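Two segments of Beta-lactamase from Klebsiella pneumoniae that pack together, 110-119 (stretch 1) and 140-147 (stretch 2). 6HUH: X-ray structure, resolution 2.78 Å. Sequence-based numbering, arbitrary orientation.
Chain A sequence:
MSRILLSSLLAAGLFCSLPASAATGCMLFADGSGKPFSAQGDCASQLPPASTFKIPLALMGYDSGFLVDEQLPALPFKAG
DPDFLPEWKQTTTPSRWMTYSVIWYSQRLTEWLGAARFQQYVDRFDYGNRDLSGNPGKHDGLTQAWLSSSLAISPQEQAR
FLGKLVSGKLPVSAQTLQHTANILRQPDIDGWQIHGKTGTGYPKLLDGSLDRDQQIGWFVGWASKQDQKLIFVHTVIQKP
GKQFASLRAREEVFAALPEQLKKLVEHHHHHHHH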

# COMPACT_ATOMS: atom_id res chain seq x y z
N THR A 110 7.55 14.74 14.13
CA THR A 110 7.62 15.42 15.44
C THR A 110 8.64 16.56 15.47
O THR A 110 8.31 17.63 15.98
CB THR A 110 7.81 14.44 16.61
OG1 THR A 110 9.06 13.75 16.48
CG2 THR A 110 6.65 13.46 16.76
N GLU A 111 9.85 16.36 14.86
CA GLU A 111 10.91 17.39 14.77
C GLU A 111 10.40 18.65 14.03
O GLU A 111 10.79 19.77 14.37
CB GLU A 111 12.15 16.86 14.05
CG GLU A 111 13.09 16.06 14.95
CD GLU A 111 14.26 15.39 14.24
OE1 GLU A 111 14.61 14.25 14.62
OE2 GLU A 111 14.83 16.01 13.31
N TRP A 112 9.53 18.43 13.02
CA TRP A 112 8.87 19.45 12.22
C TRP A 112 7.76 20.17 13.00
O TRP A 112 7.53 21.35 12.77
CB TRP A 112 8.30 18.81 10.95
CG TRP A 112 7.61 19.77 10.04
CD1 TRP A 112 8.17 20.48 9.01
CD2 TRP A 112 6.23 20.16 10.09
NE1 TRP A 112 7.22 21.28 8.42
CE2 TRP A 112 6.02 21.10 9.06
CE3 TRP A 112 5.14 19.79 10.89
CZ2 TRP A 112 4.77 21.69 8.83
CZ3 TRP A 112 3.91 20.37 10.67
CH2 TRP A 112 3.73 21.31 9.65
N LEU A 113 7.01 19.44 13.86
CA LEU A 113 5.91 20.03 14.64
C LEU A 113 6.42 20.94 15.74
O LEU A 113 5.87 22.03 15.96
CB LEU A 113 5.07 18.93 15.30
CG LEU A 113 3.85 18.42 14.56
CD1 LEU A 113 3.35 17.17 15.22
CD2 LEU A 113 2.72 19.44 14.58
N GLY A 114 7.45 20.46 16.43
CA GLY A 114 8.03 21.13 17.58
C GLY A 114 7.42 20.53 18.82
O GLY A 114 6.29 20.02 18.76
N ALA A 115 8.15 20.57 19.94
CA ALA A 115 7.71 19.99 21.20
C ALA A 115 6.46 20.66 21.77
O ALA A 115 5.65 19.98 22.40
CB ALA A 115 8.84 20.01 22.20
N ALA A 116 6.28 21.98 21.51
CA ALA A 116 5.13 22.77 21.98
C ALA A 116 3.82 22.33 21.33
O ALA A 116 2.84 22.09 22.05
CB ALA A 116 5.37 24.24 21.76
N ARG A 117 3.79 22.20 19.97
CA ARG A 117 2.62 21.76 19.20
C ARG A 117 2.30 20.28 19.54
O ARG A 117 1.14 19.94 19.74
CB ARG A 117 2.88 21.92 17.69
CG ARG A 117 1.82 22.72 16.93
CD ARG A 117 2.37 23.10 15.55
NE ARG A 117 1.33 23.35 14.55
CZ ARG A 117 1.56 23.46 13.24
NH1 ARG A 117 2.80 23.33 12.77
NH2 ARG A 117 0.57 23.70 12.40
N PHE A 118 3.35 19.43 19.64
CA PHE A 118 3.27 18.01 19.97
C PHE A 118 2.49 17.86 21.26
O PHE A 118 1.44 17.21 21.27
CB PHE A 118 4.69 17.42 20.09
CG PHE A 118 4.84 15.93 20.33
CD1 PHE A 118 3.96 15.02 19.76
CD2 PHE A 118 5.93 15.43 21.03
CE1 PHE A 118 4.13 13.65 19.94
CE2 PHE A 118 6.11 14.06 21.20
CZ PHE A 118 5.20 13.18 20.66
N GLN A 119 2.94 18.55 22.33
CA GLN A 119 2.29 18.59 23.63
C GLN A 119 0.88 19.14 23.52
O GLN A 119 0.00 18.58 24.13
CB GLN A 119 3.12 19.40 24.64
CG GLN A 119 2.73 19.20 26.11
CD GLN A 119 3.11 17.84 26.65
OE1 GLN A 119 4.28 17.56 26.91
NE2 GLN A 119 2.12 16.98 26.85
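Stretch 2 140-147: DGLTQAWL

Stretch 2 packs on stretch 1 as a small, largely apolar contact in which one leucine, L142, enters a hollow between two consecutive helical segments, and a threonine hydroxyl closely approaches the leucine carbonyl. The two stretches together bury 363 Å² of surface.

Stretch 1 contains the end of one helix, 110-113, and the start of another, 115-119, with G114 at the junction. G114 has a positive phi (96/153), and at these backbone angles a CB would be jammed against the carbonyl O of L113, so glycine suits the position. It also holds the N-cap position of the second helix: F118 N donates to G114 O at 3.1 Å, while G114 N closes the first helix on T110 O at 3.0 Å. Stretch 2 is less regular. A weakly bonded helical turn spans about 141-144, with a weak bond from A145 N to G141 O (3.1 Å), and the chain then continues as loop or turn through W146.

The backbones come nearest at A115 and L142, whose CA atoms are 5.8 Å apart. From end to end, stretch 2 runs neither parallel nor antiparallel to stretch 1. L142 is covered more than any other residue of either stretch. Its CA-to-CB bond points sideways, but with chi1 t and chi2 p the end of the side chain comes nearer to stretch 1 and sits as a knob among T110, E111, A115 and F118. L142 CD1 reaches the helix junction, 3.9 Å from G114 C and 3.7 Å from A115 N, and also packs against F118 CD2 at 3.7 Å and T110 CB at 3.8 Å. The other methyl, L142 CD2, lies 3.9 Å from E111 CA. The hollow is thus lined by backbone as well as side chains.

T110 and F118, one from each helical segment, both point toward stretch 2 and extend the contact beyond the leucine. T110 OG1 lies 2.9 Å from L142 O, a distance suited to a hydrogen bond, although the hydroxyl proton has another acceptor within reach. The F118 ring meets the backbone of the helical turn, with G141 O at its edge, 3.9 Å from F118 CE2. W146, also directed toward the other stretch, touches both residues: its CZ3 is 3.8 Å from F118 CZ, and its CH2 is 3.9 Å from T110 CG2. At the more exposed margin, T143 CG2 approaches E111 OE1 at 3.7 Å, a contact of methyl with carboxylate oxygen that adds coverage without a polar bond.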

# COMPACT_ATOMS: atom_id res chain seq x y z
N ASP A 140 15.28 13.75 25.20
CA ASP A 140 14.78 13.37 23.89
C ASP A 140 13.32 12.87 23.91
O ASP A 140 13.01 11.80 23.38
CB ASP A 140 15.73 12.36 23.20
CG ASP A 140 15.86 10.97 23.84
OD1 ASP A 140 15.39 10.78 24.99
OD2 ASP A 140 16.38 10.05 23.16
N GLY A 141 12.42 13.65 24.48
CA GLY A 141 11.01 13.31 24.53
C GLY A 141 10.30 13.44 23.20
O GLY A 141 9.38 12.67 22.89
N LEU A 142 10.73 14.41 22.38
CA LEU A 142 10.15 14.72 21.07
C LEU A 142 10.14 13.55 20.09
O LEU A 142 9.17 13.39 19.34
CB LEU A 142 10.86 15.94 20.44
CG LEU A 142 10.30 16.50 19.14
CD1 LEU A 142 8.85 16.96 19.29
CD2 LEU A 142 11.16 17.62 18.62
N THR A 143 11.20 12.74 20.08
CA THR A 143 11.32 11.64 19.13
C THR A 143 11.26 10.25 19.76
O THR A 143 11.22 9.26 19.03
CB THR A 143 12.59 11.82 18.29
OG1 THR A 143 13.74 11.69 19.13
CG2 THR A 143 12.63 13.16 17.55
N GLN A 144 11.23 10.18 21.11
CA GLN A 144 11.28 8.92 21.85
C GLN A 144 10.21 8.70 22.92
O GLN A 144 10.34 7.73 23.65
CB GLN A 144 12.67 8.77 22.49
CG GLN A 144 13.42 7.49 22.14
CD GLN A 144 14.04 7.53 20.77
OE1 GLN A 144 13.75 6.69 19.90
NE2 GLN A 144 14.92 8.51 20.56
N ALA A 145 9.19 9.58 23.03
CA ALA A 145 8.16 9.48 24.08
C ALA A 145 7.31 8.22 24.04
O ALA A 145 7.04 7.63 25.10
CB ALA A 145 7.27 10.71 24.09
N TRP A 146 6.88 7.81 22.85
CA TRP A 146 6.04 6.63 22.62
C TRP A 146 6.86 5.34 22.54
O TRP A 146 6.33 4.25 22.80
CB TRP A 146 5.17 6.82 21.37
CG TRP A 146 5.93 7.01 20.08
CD1 TRP A 146 6.04 6.11 19.06
CD2 TRP A 146 6.59 8.21 19.62
NE1 TRP A 146 6.76 6.65 18.02
CE2 TRP A 146 7.11 7.94 18.34
CE3 TRP A 146 6.80 9.48 20.18
CZ2 TRP A 146 7.86 8.88 17.63
CZ3 TRP A 146 7.54 10.42 19.47
CH2 TRP A 146 8.06 10.11 18.21
N LEU A 147 8.17 5.47 22.24
CA LEU A 147 9.12 4.36 22.13
C LEU A 147 9.53 3.72 23.48
O LEU A 147 10.71 3.77 23.87
CB LEU A 147 10.35 4.83 21.34
CG LEU A 147 10.23 4.73 19.84
CD1 LEU A 147 9.94 6.07 19.23
CD2 LEU A 147 11.50 4.16 19.27